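Local coordinates for monopolin complex subunit CSM1 (Candida glabrata, PDB 6MJC), which is a subunit of the monopolin complex and binds a peptide of the kinetochore protein Dsn1, consistent with a part in recruiting monopolin to kinetochores, at residues I9-F13 with L31-T35; G42-Y46 with L71-T75; Y46-F50 with L98-F104; E64-P69 with L90-F96. One frame throughout, in Å; residues are numbered along the deposited sequence.

Contact 1: residues I9-F13 with L31-T35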
loop_
_atom_site.group_PDB
_atom_site.type_symbol
_atom_site.label_atom_id
_atom_site.label_comp_id
_atom_site.label_asym_id
_atom_site.label_seq_id
_atom_site.Cartn_x
_atom_site.Cartn_y
_atom_site.Cartn_z
ATOM N N ILE A 9 13.820 -2.658 -1.470
ATOM C CA ILE A 9 12.855 -2.009 -0.580
ATOM C C ILE A 9 11.714 -2.955 -0.244
ATOM O O ILE A 9 11.279 -3.035 0.912
ATOM C CB ILE A 9 12.359 -0.680 -1.188
ATOM C CG1 ILE A 9 13.576 0.255 -1.231
ATOM C CG2 ILE A 9 11.208 -0.161 -0.406
ATOM C CD1 ILE A 9 13.261 1.692 -0.988
ATOM N N LYS A 10 11.167 -3.630 -1.257
ATOM C CA LYS A 10 10.105 -4.607 -1.032
ATOM C C LYS A 10 10.535 -5.665 -0.021
ATOM O O LYS A 10 9.800 -5.967 0.930
ATOM C CB LYS A 10 9.710 -5.280 -2.353
ATOM C CG LYS A 10 8.765 -6.474 -2.194
ATOM C CD LYS A 10 9.157 -7.630 -3.111
ATOM C CE LYS A 10 8.568 -8.954 -2.632
ATOM N NZ LYS A 10 9.087 -10.111 -3.430
ATOM N N ASP A 11 11.704 -6.269 -0.247
ATOM C CA ASP A 11 12.176 -7.357 0.613
ATOM C C ASP A 11 12.247 -6.922 2.071
ATOM O O ASP A 11 11.970 -7.705 2.987
ATOM C CB ASP A 11 13.553 -7.835 0.145
ATOM C CG ASP A 11 13.481 -8.661 -1.100
ATOM O OD1 ASP A 11 12.346 -8.936 -1.539
ATOM O OD2 ASP A 11 14.552 -9.024 -1.634
ATOM N N LEU A 12 12.691 -5.699 2.314
ATOM C CA LEU A 12 12.701 -5.210 3.677
ATOM C C LEU A 12 11.287 -4.895 4.149
ATOM O O LEU A 12 10.944 -5.177 5.298
ATOM C CB LEU A 12 13.622 -4.004 3.774
ATOM C CG LEU A 12 15.061 -4.299 3.302
ATOM C CD1 LEU A 12 15.801 -2.944 3.601
ATOM C CD2 LEU A 12 15.771 -5.496 3.851
ATOM N N PHE A 13 10.430 -4.360 3.269
ATOM C CA PHE A 13 9.078 -4.000 3.698
ATOM C C PHE A 13 8.316 -5.218 4.217
ATOM O O PHE A 13 7.604 -5.130 5.235
ATOM C CB PHE A 13 8.300 -3.333 2.560
ATOM C CG PHE A 13 7.024 -2.677 3.025
ATOM C CD1 PHE A 13 7.028 -1.387 3.489
ATOM C CD2 PHE A 13 5.849 -3.374 3.046
ATOM C CE1 PHE A 13 5.902 -0.794 3.944
ATOM C CE2 PHE A 13 4.693 -2.797 3.508
ATOM C CZ PHE A 13 4.716 -1.490 3.963
ATOM N N LEU A 31 6.545 -3.329 -9.364
ATOM C CA LEU A 31 6.486 -4.439 -8.427
ATOM C C LEU A 31 5.381 -4.160 -7.438
ATOM O O LEU A 31 5.342 -3.070 -6.857
ATOM C CB LEU A 31 7.827 -4.613 -7.706
ATOM C CG LEU A 31 7.792 -5.605 -6.553
ATOM C CD1 LEU A 31 7.484 -7.002 -7.012
ATOM C CD2 LEU A 31 9.147 -5.560 -5.813
ATOM N N TRP A 32 4.449 -5.114 -7.302
ATOM C CA TRP A 32 3.224 -4.928 -6.553
ATOM C C TRP A 32 3.068 -6.033 -5.537
ATOM O O TRP A 32 3.438 -7.180 -5.795
ATOM C CB TRP A 32 1.963 -4.922 -7.479
ATOM C CG TRP A 32 1.952 -3.801 -8.440
ATOM C CD1 TRP A 32 2.696 -3.691 -9.598
ATOM C CD2 TRP A 32 1.199 -2.616 -8.331
ATOM N NE1 TRP A 32 2.419 -2.511 -10.221
ATOM C CE2 TRP A 32 1.507 -1.820 -9.465
ATOM C CE3 TRP A 32 0.307 -2.122 -7.375
ATOM C CZ2 TRP A 32 0.916 -0.576 -9.689
ATOM C CZ3 TRP A 32 -0.275 -0.875 -7.598
ATOM C CH2 TRP A 32 0.038 -0.117 -8.740
ATOM N N PHE A 33 2.473 -5.704 -4.381
ATOM C CA PHE A 33 2.157 -6.786 -3.460
ATOM C C PHE A 33 1.001 -6.458 -2.538
ATOM O O PHE A 33 0.765 -5.301 -2.202
ATOM C CB PHE A 33 3.337 -7.183 -2.603
ATOM C CG PHE A 33 4.014 -6.056 -1.923
ATOM C CD1 PHE A 33 5.019 -5.376 -2.578
ATOM C CD2 PHE A 33 3.700 -5.695 -0.631
ATOM C CE1 PHE A 33 5.690 -4.352 -1.973
ATOM C CE2 PHE A 33 4.396 -4.665 0.005
ATOM C CZ PHE A 33 5.383 -3.989 -0.673
ATOM N N ASP A 34 0.278 -7.503 -2.146
ATOM C CA ASP A 34 -0.866 -7.370 -1.255
ATOM C C ASP A 34 -0.341 -7.503 0.164
ATOM O O ASP A 34 0.523 -8.342 0.428
ATOM C CB ASP A 34 -1.902 -8.460 -1.489
ATOM C CG ASP A 34 -2.883 -8.109 -2.564
ATOM O OD1 ASP A 34 -2.695 -7.095 -3.260
ATOM O OD2 ASP A 34 -3.859 -8.863 -2.704
ATOM N N THR A 35 -0.876 -6.701 1.074
ATOM C CA THR A 35 -0.361 -6.617 2.431
ATOM C C THR A 35 -1.540 -6.596 3.388
ATOM O O THR A 35 -2.594 -6.020 3.085
ATOM C CB THR A 35 0.442 -5.329 2.658
ATOM O OG1 THR A 35 1.377 -5.143 1.599
ATOM C CG2 THR A 35 1.197 -5.398 3.966
#
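F33 packs its ring against two side chains one helical turn apart, K10 and F13. The F13 and F33 rings meet obliquely, with centroids 5.7 Å apart and planes at 48°. Their closest atoms are F13 CD2 and F33 CE2, at 3.6 Å. The aliphatic part of K10 lies along the strand: K10 CG is 3.7 Å from F33 CE1, and K10 CD is 3.4 Å from L31 CD2. The contact joins the N-terminal helix 5-13 to strand 30-37 of the antiparallel sheet, a helix-on-sheet packing consistent with the RWD-like fold of such kinetochore proteins. The two short segments run almost parallel, at 11°. L31, F33 and T35 alternate along the strand and all point toward the helix, whereas W32 points away and packs on an acidic side chain of the bound Dsn1 peptide. F13 also reaches Y46 and L48 of the next strand and L101 of helix 101-113. T35 CG2 lies at the edge of the F13 ring, 4.4 Å from F13 CE2.

Contact 2: residues G42-Y46 with L71-T75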
loop_
_atom_site.group_PDB
_atom_site.type_symbol
_atom_site.label_atom_id
_atom_site.label_comp_id
_atom_site.label_asym_id
_atom_site.label_seq_id
_atom_site.Cartn_x
_atom_site.Cartn_y
_atom_site.Cartn_z
ATOM N N GLY A 42 -6.872 -3.741 15.152
ATOM C CA GLY A 42 -7.485 -3.551 13.851
ATOM C C GLY A 42 -6.573 -4.046 12.764
ATOM O O GLY A 42 -5.345 -4.023 12.899
ATOM N N ILE A 43 -7.169 -4.539 11.687
ATOM C CA ILE A 43 -6.419 -5.012 10.536
ATOM C C ILE A 43 -6.871 -4.245 9.306
ATOM O O ILE A 43 -8.077 -4.129 9.044
ATOM C CB ILE A 43 -6.591 -6.523 10.316
ATOM C CG1 ILE A 43 -5.900 -7.306 11.429
ATOM C CG2 ILE A 43 -6.020 -6.909 8.957
ATOM C CD1 ILE A 43 -6.094 -8.809 11.338
ATOM N N MET A 44 -5.903 -3.808 8.513
ATOM C CA MET A 44 -6.129 -3.174 7.232
ATOM C C MET A 44 -5.399 -3.954 6.149
ATOM O O MET A 44 -4.219 -4.302 6.312
ATOM C CB MET A 44 -5.645 -1.735 7.279
ATOM C CG MET A 44 -5.847 -0.978 6.010
ATOM S SD MET A 44 -7.612 -0.587 5.813
ATOM C CE MET A 44 -7.464 0.047 4.180
ATOM N N ASP A 45 -6.127 -4.281 5.088
ATOM C CA ASP A 45 -5.537 -4.869 3.906
ATOM C C ASP A 45 -5.344 -3.787 2.856
ATOM O O ASP A 45 -6.208 -2.919 2.641
ATOM C CB ASP A 45 -6.386 -6.021 3.345
ATOM C CG ASP A 45 -6.265 -7.300 4.148
ATOM O OD1 ASP A 45 -5.302 -8.068 3.951
ATOM O OD2 ASP A 45 -7.157 -7.557 4.963
ATOM N N TYR A 46 -4.200 -3.838 2.199
ATOM C CA TYR A 46 -3.906 -2.891 1.128
ATOM C C TYR A 46 -2.890 -3.502 0.182
ATOM O O TYR A 46 -2.180 -4.456 0.514
ATOM C CB TYR A 46 -3.399 -1.543 1.678
ATOM C CG TYR A 46 -2.147 -1.589 2.547
ATOM C CD1 TYR A 46 -0.893 -1.439 1.975
ATOM C CD2 TYR A 46 -2.223 -1.735 3.915
ATOM C CE1 TYR A 46 0.285 -1.469 2.768
ATOM C CE2 TYR A 46 -1.053 -1.775 4.718
ATOM C CZ TYR A 46 0.179 -1.627 4.135
ATOM O OH TYR A 46 1.342 -1.631 4.894
ATOM N N LEU A 71 -10.882 -2.602 0.671
ATOM C CA LEU A 71 -11.996 -2.526 1.591
ATOM C C LEU A 71 -12.984 -3.664 1.391
ATOM O O LEU A 71 -13.689 -4.026 2.318
ATOM C CB LEU A 71 -12.699 -1.171 1.464
ATOM C CG LEU A 71 -11.756 0.054 1.443
ATOM C CD1 LEU A 71 -12.532 1.338 1.342
ATOM C CD2 LEU A 71 -10.868 0.050 2.665
ATOM N N LYS A 72 -13.039 -4.264 0.200
ATOM C CA LYS A 72 -13.972 -5.349 -0.055
ATOM C C LYS A 72 -13.761 -6.515 0.889
ATOM O O LYS A 72 -14.716 -7.250 1.198
ATOM C CB LYS A 72 -13.769 -5.808 -1.496
ATOM C CG LYS A 72 -14.620 -5.079 -2.503
ATOM C CD LYS A 72 -14.229 -5.520 -3.900
ATOM C CE LYS A 72 -15.386 -5.402 -4.873
ATOM N NZ LYS A 72 -16.119 -4.115 -4.734
ATOM N N GLN A 73 -12.526 -6.664 1.380
ATOM C CA GLN A 73 -12.147 -7.769 2.249
ATOM C C GLN A 73 -12.625 -7.595 3.677
ATOM O O GLN A 73 -12.471 -8.524 4.470
ATOM C CB GLN A 73 -10.617 -7.930 2.315
ATOM C CG GLN A 73 -9.923 -8.357 1.064
ATOM C CD GLN A 73 -8.449 -8.605 1.315
ATOM O OE1 GLN A 73 -8.047 -9.001 2.411
ATOM N NE2 GLN A 73 -7.635 -8.357 0.307
ATOM N N ARG A 74 -13.142 -6.435 4.029
ATOM C CA ARG A 74 -13.630 -6.145 5.370
ATOM C C ARG A 74 -15.115 -6.438 5.478
ATOM O O ARG A 74 -15.857 -6.338 4.496
ATOM C CB ARG A 74 -13.377 -4.665 5.719
ATOM C CG ARG A 74 -11.908 -4.220 5.702
ATOM C CD ARG A 74 -11.158 -4.430 7.035
ATOM N NE ARG A 74 -10.995 -5.841 7.356
ATOM C CZ ARG A 74 -10.046 -6.620 6.859
ATOM N NH1 ARG A 74 -9.156 -6.139 5.988
ATOM N NH2 ARG A 74 -9.975 -7.887 7.233
ATOM N N THR A 75 -15.548 -6.800 6.683
ATOM C CA THR A 75 -16.959 -6.743 7.019
ATOM C C THR A 75 -17.375 -5.279 7.207
ATOM O O THR A 75 -16.550 -4.391 7.432
ATOM C CB THR A 75 -17.301 -7.515 8.298
ATOM O OG1 THR A 75 -16.662 -6.859 9.409
ATOM C CG2 THR A 75 -16.915 -8.989 8.244
HETATM O O HOH W 1 -8.888 -3.297 4.518
#
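Segment 71-75 follows just after strand 63-69. Residues L71 to R74 form a type I beta turn, closed by a hydrogen bond from R74 N to L71 O of 3.0 Å. L71 comes first. Its CA-to-CB bond points away from strand 44-52, but the end of its side chain comes nearer, with L71 CD2 3.7 Å from M44 CE. M44 continues into the core, where it touches Y67 and P69 of strand 63-69 and L82 of helix 76-85. Q73 points toward the strand and sets its side chain beside the D45 carboxylate. R74 makes the main polar contact. R74 NH1 donates to D45 OD2 at 2.7 Å and 173°, a hydrogen bond that is also a salt bridge between opposite charges. Water 1 adds a second link: it accepts from D45 N at 3.0 Å and from R74 NH1 at 3.2 Å. I43 O lies over one face of the guanidinium. R74 NE forms a further salt bridge with E78, so the guanidinium joins strand 44-52 to helix 76-85. T75 ends the segment at the N-cap of that helix, with its OG1 bonded to E78 N. This is a strand-to-helix connection: a type I turn, then a threonine N-cap, tied by an arginine-aspartate salt bridge to D45 of strand 44-52.

Contact 3: residues Y46-F50 with L98-F104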
loop_
_atom_site.group_PDB
_atom_site.type_symbol
_atom_site.label_atom_id
_atom_site.label_comp_id
_atom_site.label_asym_id
_atom_site.label_seq_id
_atom_site.Cartn_x
_atom_site.Cartn_y
_atom_site.Cartn_z
ATOM N N TYR A 46 -4.200 -3.838 2.199
ATOM C CA TYR A 46 -3.906 -2.891 1.128
ATOM C C TYR A 46 -2.890 -3.502 0.182
ATOM O O TYR A 46 -2.180 -4.456 0.514
ATOM C CB TYR A 46 -3.399 -1.543 1.678
ATOM C CG TYR A 46 -2.147 -1.589 2.547
ATOM C CD1 TYR A 46 -0.893 -1.439 1.975
ATOM C CD2 TYR A 46 -2.223 -1.735 3.915
ATOM C CE1 TYR A 46 0.285 -1.469 2.768
ATOM C CE2 TYR A 46 -1.053 -1.775 4.718
ATOM C CZ TYR A 46 0.179 -1.627 4.135
ATOM O OH TYR A 46 1.342 -1.631 4.894
ATOM N N LYS A 47 -2.795 -2.902 -0.988
ATOM C CA LYS A 47 -1.809 -3.261 -2.001
ATOM C C LYS A 47 -0.863 -2.084 -2.160
ATOM O O LYS A 47 -1.314 -0.941 -2.164
ATOM C CB LYS A 47 -2.564 -3.563 -3.301
ATOM C CG LYS A 47 -1.760 -4.075 -4.453
ATOM C CD LYS A 47 -2.782 -4.257 -5.611
ATOM C CE LYS A 47 -2.069 -4.628 -6.864
ATOM N NZ LYS A 47 -3.040 -4.685 -7.956
ATOM N N LEU A 48 0.447 -2.351 -2.210
ATOM C CA LEU A 48 1.454 -1.348 -2.538
ATOM C C LEU A 48 2.001 -1.640 -3.926
ATOM O O LEU A 48 2.302 -2.793 -4.264
ATOM C CB LEU A 48 2.612 -1.355 -1.537
ATOM C CG LEU A 48 2.313 -0.781 -0.152
ATOM C CD1 LEU A 48 3.589 -0.718 0.587
ATOM C CD2 LEU A 48 1.635 0.590 -0.219
ATOM N N GLY A 49 2.195 -0.591 -4.691
ATOM C CA GLY A 49 2.913 -0.677 -5.938
ATOM C C GLY A 49 4.153 0.186 -5.939
ATOM O O GLY A 49 4.093 1.359 -5.573
ATOM N N PHE A 50 5.273 -0.393 -6.324
ATOM C CA PHE A 50 6.522 0.331 -6.506
ATOM C C PHE A 50 6.735 0.431 -8.015
ATOM O O PHE A 50 7.151 -0.538 -8.657
ATOM C CB PHE A 50 7.677 -0.368 -5.785
ATOM C CG PHE A 50 7.547 -0.358 -4.276
ATOM C CD1 PHE A 50 7.904 0.750 -3.532
ATOM C CD2 PHE A 50 7.054 -1.455 -3.610
ATOM C CE1 PHE A 50 7.774 0.746 -2.149
ATOM C CE2 PHE A 50 6.931 -1.460 -2.232
ATOM C CZ PHE A 50 7.293 -0.357 -1.504
ATOM N N LEU A 98 8.922 7.621 -2.569
ATOM C CA LEU A 98 9.519 6.590 -1.741
ATOM C C LEU A 98 9.995 7.165 -0.417
ATOM O O LEU A 98 9.956 6.493 0.618
ATOM C CB LEU A 98 10.670 5.979 -2.522
ATOM C CG LEU A 98 11.019 4.534 -2.288
ATOM C CD1 LEU A 98 9.889 3.653 -2.479
ATOM C CD2 LEU A 98 12.128 4.204 -3.300
ATOM N N ARG A 99 10.469 8.413 -0.429
ATOM C CA ARG A 99 10.953 8.995 0.812
ATOM C C ARG A 99 9.881 9.147 1.886
ATOM O O ARG A 99 10.225 9.460 3.036
ATOM C CB ARG A 99 11.574 10.372 0.558
ATOM C CG ARG A 99 10.719 11.288 -0.273
ATOM C CD ARG A 99 11.304 12.688 -0.390
ATOM N NE ARG A 99 10.629 13.403 -1.466
ATOM C CZ ARG A 99 9.566 14.175 -1.299
ATOM N NH1 ARG A 99 9.057 14.353 -0.085
ATOM N NH2 ARG A 99 9.016 14.767 -2.346
ATOM N N SER A 100 8.609 9.051 1.526
ATOM C CA SER A 100 7.489 9.056 2.477
ATOM C C SER A 100 7.011 7.679 2.902
ATOM O O SER A 100 6.014 7.579 3.631
ATOM C CB SER A 100 6.310 9.837 1.879
ATOM O OG SER A 100 6.671 11.218 1.804
ATOM N N LEU A 101 7.661 6.606 2.461
ATOM C CA LEU A 101 7.151 5.285 2.805
ATOM C C LEU A 101 7.226 5.040 4.312
ATOM O O LEU A 101 6.300 4.452 4.900
ATOM C CB LEU A 101 7.941 4.240 2.033
ATOM C CG LEU A 101 7.504 2.792 2.225
ATOM C CD1 LEU A 101 6.098 2.541 1.807
ATOM C CD2 LEU A 101 8.455 1.852 1.441
ATOM N N ASN A 102 8.283 5.493 4.941
ATOM C CA ASN A 102 8.403 5.374 6.394
ATOM C C ASN A 102 7.267 6.121 7.098
ATOM O O ASN A 102 6.607 5.574 7.992
ATOM C CB ASN A 102 9.761 5.893 6.848
ATOM C CG ASN A 102 10.003 5.664 8.334
ATOM O OD1 ASN A 102 10.338 6.590 9.073
ATOM N ND2 ASN A 102 9.797 4.434 8.788
ATOM N N GLN A 103 7.007 7.375 6.693
ATOM C CA GLN A 103 5.895 8.119 7.283
ATOM C C GLN A 103 4.579 7.363 7.102
ATOM O O GLN A 103 3.731 7.348 7.999
ATOM C CB GLN A 103 5.796 9.518 6.662
ATOM C CG GLN A 103 6.985 10.441 6.887
ATOM C CD GLN A 103 6.829 11.756 6.140
ATOM O OE1 GLN A 103 5.752 12.356 6.125
ATOM N NE2 GLN A 103 7.897 12.196 5.500
ATOM N N PHE A 104 4.378 6.769 5.928
ATOM C CA PHE A 104 3.155 6.021 5.647
ATOM C C PHE A 104 3.015 4.835 6.589
ATOM O O PHE A 104 1.970 4.637 7.207
ATOM C CB PHE A 104 3.166 5.502 4.220
ATOM C CG PHE A 104 2.179 4.373 3.996
ATOM C CD1 PHE A 104 0.862 4.638 3.735
ATOM C CD2 PHE A 104 2.567 3.045 4.101
ATOM C CE1 PHE A 104 -0.045 3.611 3.549
ATOM C CE2 PHE A 104 1.665 2.015 3.919
ATOM C CZ PHE A 104 0.346 2.295 3.668
#
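Strand segment 46-50 faces a 3-10 turn, 98-100, and the first turn of helix 101-113. L101 N hydrogen-bonds L98 O and F104 N hydrogen-bonds S100 O, each at 2.9 Å. The CA atoms of F50 and L98 are 8.4 Å apart, those of L48 and L101 10.2 Å. Y46, L48 and F50 alternate along the strand and meet the helical segment. F104 turns its edge to the face of Y46 in a T-shaped stack, with centroids 5.4 Å apart and planes at 82°. Y46 OH hydrogen-bonds Q37. L48 CD1 lies 4.3 Å from L101 CD1. The edge of the F50 ring meets both leucines, F50 CE1 being 3.6 Å from L98 CD1 and 3.8 Å from L101 CD2. R99 forms a salt bridge with an acidic side chain of the bound Dsn1 peptide, and S100 and Q103 hydrogen-bond its backbone. F104 packs on one of its aromatic side chains. This is an apolar helix-on-sheet core, as in RWD-like folds, beside the peptide-binding site.

Contact 4: residues E64-P69 with L90-F96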
loop_
_atom_site.group_PDB
_atom_site.type_symbol
_atom_site.label_atom_id
_atom_site.label_comp_id
_atom_site.label_asym_id
_atom_site.label_seq_id
_atom_site.Cartn_x
_atom_site.Cartn_y
_atom_site.Cartn_z
ATOM N N GLU A 64 7.715 5.895 -7.775
ATOM C CA GLU A 64 6.679 6.311 -6.839
ATOM C C GLU A 64 6.063 5.087 -6.171
ATOM O O GLU A 64 6.165 3.960 -6.671
ATOM C CB GLU A 64 5.577 7.121 -7.567
ATOM C CG GLU A 64 4.646 6.290 -8.437
ATOM C CD GLU A 64 3.558 7.138 -9.142
ATOM O OE1 GLU A 64 3.274 8.283 -8.702
ATOM O OE2 GLU A 64 2.992 6.642 -10.138
ATOM N N VAL A 65 5.405 5.316 -5.040
ATOM C CA VAL A 65 4.623 4.273 -4.391
ATOM C C VAL A 65 3.135 4.512 -4.632
ATOM O O VAL A 65 2.620 5.627 -4.462
ATOM C CB VAL A 65 4.899 4.205 -2.884
ATOM C CG1 VAL A 65 4.122 3.040 -2.283
ATOM C CG2 VAL A 65 6.373 4.013 -2.554
ATOM N N ILE A 66 2.436 3.453 -4.999
ATOM C CA ILE A 66 0.975 3.470 -5.136
ATOM C C ILE A 66 0.393 2.670 -3.966
ATOM O O ILE A 66 0.733 1.503 -3.780
ATOM C CB ILE A 66 0.496 2.877 -6.481
ATOM C CG1 ILE A 66 1.161 3.541 -7.703
ATOM C CG2 ILE A 66 -1.079 2.936 -6.552
ATOM C CD1 ILE A 66 0.946 5.045 -7.953
ATOM N N TYR A 67 -0.591 3.249 -3.272
ATOM C CA TYR A 67 -1.276 2.611 -2.149
ATOM C C TYR A 67 -2.724 2.402 -2.534
ATOM O O TYR A 67 -3.389 3.345 -2.941
ATOM C CB TYR A 67 -1.221 3.471 -0.871
ATOM C CG TYR A 67 -2.282 3.160 0.202
ATOM C CD1 TYR A 67 -2.076 2.174 1.158
ATOM C CD2 TYR A 67 -3.433 3.899 0.293
ATOM C CE1 TYR A 67 -3.017 1.931 2.143
ATOM C CE2 TYR A 67 -4.392 3.644 1.300
ATOM C CZ TYR A 67 -4.188 2.632 2.182
ATOM O OH TYR A 67 -5.080 2.372 3.190
ATOM N N VAL A 68 -3.205 1.172 -2.416
ATOM C CA VAL A 68 -4.579 0.832 -2.801
ATOM C C VAL A 68 -5.280 0.193 -1.607
ATOM O O VAL A 68 -4.936 -0.927 -1.199
ATOM C CB VAL A 68 -4.601 -0.150 -3.980
ATOM C CG1 VAL A 68 -6.088 -0.403 -4.444
ATOM C CG2 VAL A 68 -3.801 0.322 -5.127
ATOM N N PRO A 69 -6.243 0.851 -0.972
ATOM C CA PRO A 69 -6.933 0.194 0.143
ATOM C C PRO A 69 -7.854 -0.920 -0.353
ATOM O O PRO A 69 -8.564 -0.752 -1.336
ATOM C CB PRO A 69 -7.712 1.349 0.780
ATOM C CG PRO A 69 -7.999 2.287 -0.328
ATOM C CD PRO A 69 -6.796 2.182 -1.279
ATOM N N LEU A 90 -6.673 7.404 3.882
ATOM C CA LEU A 90 -6.304 6.005 3.799
ATOM C C LEU A 90 -7.436 5.112 3.290
ATOM O O LEU A 90 -7.256 3.896 3.238
ATOM C CB LEU A 90 -5.808 5.506 5.155
ATOM C CG LEU A 90 -4.470 6.064 5.648
ATOM C CD1 LEU A 90 -4.090 5.446 6.963
ATOM C CD2 LEU A 90 -3.394 5.799 4.579
ATOM N N PHE A 91 -8.569 5.668 2.913
ATOM C CA PHE A 91 -9.649 4.947 2.241
ATOM C C PHE A 91 -9.712 5.335 0.758
ATOM O O PHE A 91 -10.708 5.062 0.070
ATOM C CB PHE A 91 -10.965 5.207 3.003
ATOM C CG PHE A 91 -10.895 4.704 4.427
ATOM C CD1 PHE A 91 -11.041 3.344 4.712
ATOM C CD2 PHE A 91 -10.548 5.569 5.481
ATOM C CE1 PHE A 91 -10.875 2.858 6.012
ATOM C CE2 PHE A 91 -10.413 5.106 6.757
ATOM C CZ PHE A 91 -10.551 3.746 7.046
ATOM N N GLU A 92 -8.663 5.964 0.242
ATOM C CA GLU A 92 -8.568 6.181 -1.194
ATOM C C GLU A 92 -7.231 5.745 -1.763
ATOM O O GLU A 92 -6.234 5.561 -1.047
ATOM C CB GLU A 92 -8.773 7.655 -1.564
ATOM C CG GLU A 92 -8.160 8.606 -0.621
ATOM C CD GLU A 92 -8.580 10.026 -0.920
ATOM O OE1 GLU A 92 -8.795 10.340 -2.112
ATOM O OE2 GLU A 92 -8.703 10.821 0.031
ATOM N N THR A 93 -7.190 5.616 -3.083
ATOM C CA THR A 93 -5.920 5.249 -3.727
ATOM C C THR A 93 -4.991 6.446 -3.747
ATOM O O THR A 93 -5.401 7.524 -4.140
ATOM C CB THR A 93 -6.156 4.737 -5.154
ATOM O OG1 THR A 93 -6.962 3.558 -5.033
ATOM C CG2 THR A 93 -4.831 4.422 -5.837
ATOM N N LEU A 94 -3.754 6.257 -3.313
ATOM C CA LEU A 94 -2.785 7.319 -3.151
ATOM C C LEU A 94 -1.514 7.022 -3.945
ATOM O O LEU A 94 -1.125 5.873 -4.127
ATOM C CB LEU A 94 -2.394 7.479 -1.652
ATOM C CG LEU A 94 -3.547 7.700 -0.670
ATOM C CD1 LEU A 94 -3.022 7.742 0.785
ATOM C CD2 LEU A 94 -4.234 9.010 -0.976
ATOM N N SER A 95 -0.786 8.076 -4.309
ATOM C CA SER A 95 0.588 8.021 -4.785
ATOM C C SER A 95 1.440 8.854 -3.827
ATOM O O SER A 95 0.981 9.893 -3.306
ATOM C CB SER A 95 0.681 8.559 -6.226
ATOM O OG SER A 95 2.017 8.764 -6.601
ATOM N N PHE A 96 2.673 8.408 -3.572
ATOM C CA PHE A 96 3.580 9.209 -2.764
ATOM C C PHE A 96 5.015 8.802 -3.078
ATOM O O PHE A 96 5.263 7.700 -3.594
ATOM C CB PHE A 96 3.251 9.113 -1.242
ATOM C CG PHE A 96 3.136 7.705 -0.679
ATOM C CD1 PHE A 96 4.266 7.021 -0.267
ATOM C CD2 PHE A 96 1.923 7.125 -0.524
ATOM C CE1 PHE A 96 4.161 5.716 0.266
ATOM C CE2 PHE A 96 1.794 5.857 0.016
ATOM C CZ PHE A 96 2.928 5.155 0.408
#
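Y67, F96 and V65 have the most surface covered here, and all three side chains lie on one face of an antiparallel beta pairing. Strands 63-69 and 94-96 are the last two of the five-stranded sheet, and the axes of segments 64-69 and 94-96 approach to 4.7 Å. V65 with F96 and Y67 with L94 are hydrogen-bonded pairs; I66 with S95 is the non-hydrogen-bonded pair between them. V65 N reaches F96 O at 2.8 Å, and F96 N reaches V65 O at 2.9 Å. Y67 N to L94 O is 2.8 Å, and L94 N to Y67 O is 3.0 Å. Y67 OH donates a hydrogen bond to L90 O, at 2.7 Å. The loop before strand 94-96 also packs on P69, whose CD lies 3.4 Å from E92 O. F96 lays one ring face over V65 in a CH-pi contact, with V65 CB 4.0 Å from the ring centroid. F104 of helix 101-113 meets both the Y67 and F96 rings. The bound Dsn1 peptide pairs in parallel with L94 and S95, so the sheet continues into the partner, and basic side chains of that peptide form a salt bridge with E92 and a hydrogen bond with S95 OG. Within the contact, S95 OG donates to E64 OE1 in a very short hydrogen bond of 2.5 Å.

In the fold
All four contacts are tied to one antiparallel sheet whose strands follow each other in chain order. Contact 1 closes first. Contacts 2 and 3 then start from strand 44-52 and share Y46, with centres about 17 Å apart. Contact 4 lies between the segments of contact 3 in sequence, and its segments alternate with those of contact 2. Contact 3 is central: its centre is about 9 Å from that of contact 1 and about 8 Å from that of contact 4. Contacts 1 and 3 pack helices 5-13 and 101-113 on the sheet, and contact 2 joins strand 44-52 to the turn before helix 76-85. The Dsn1 peptide meets contacts 3 and 4 and W32 of contact 1.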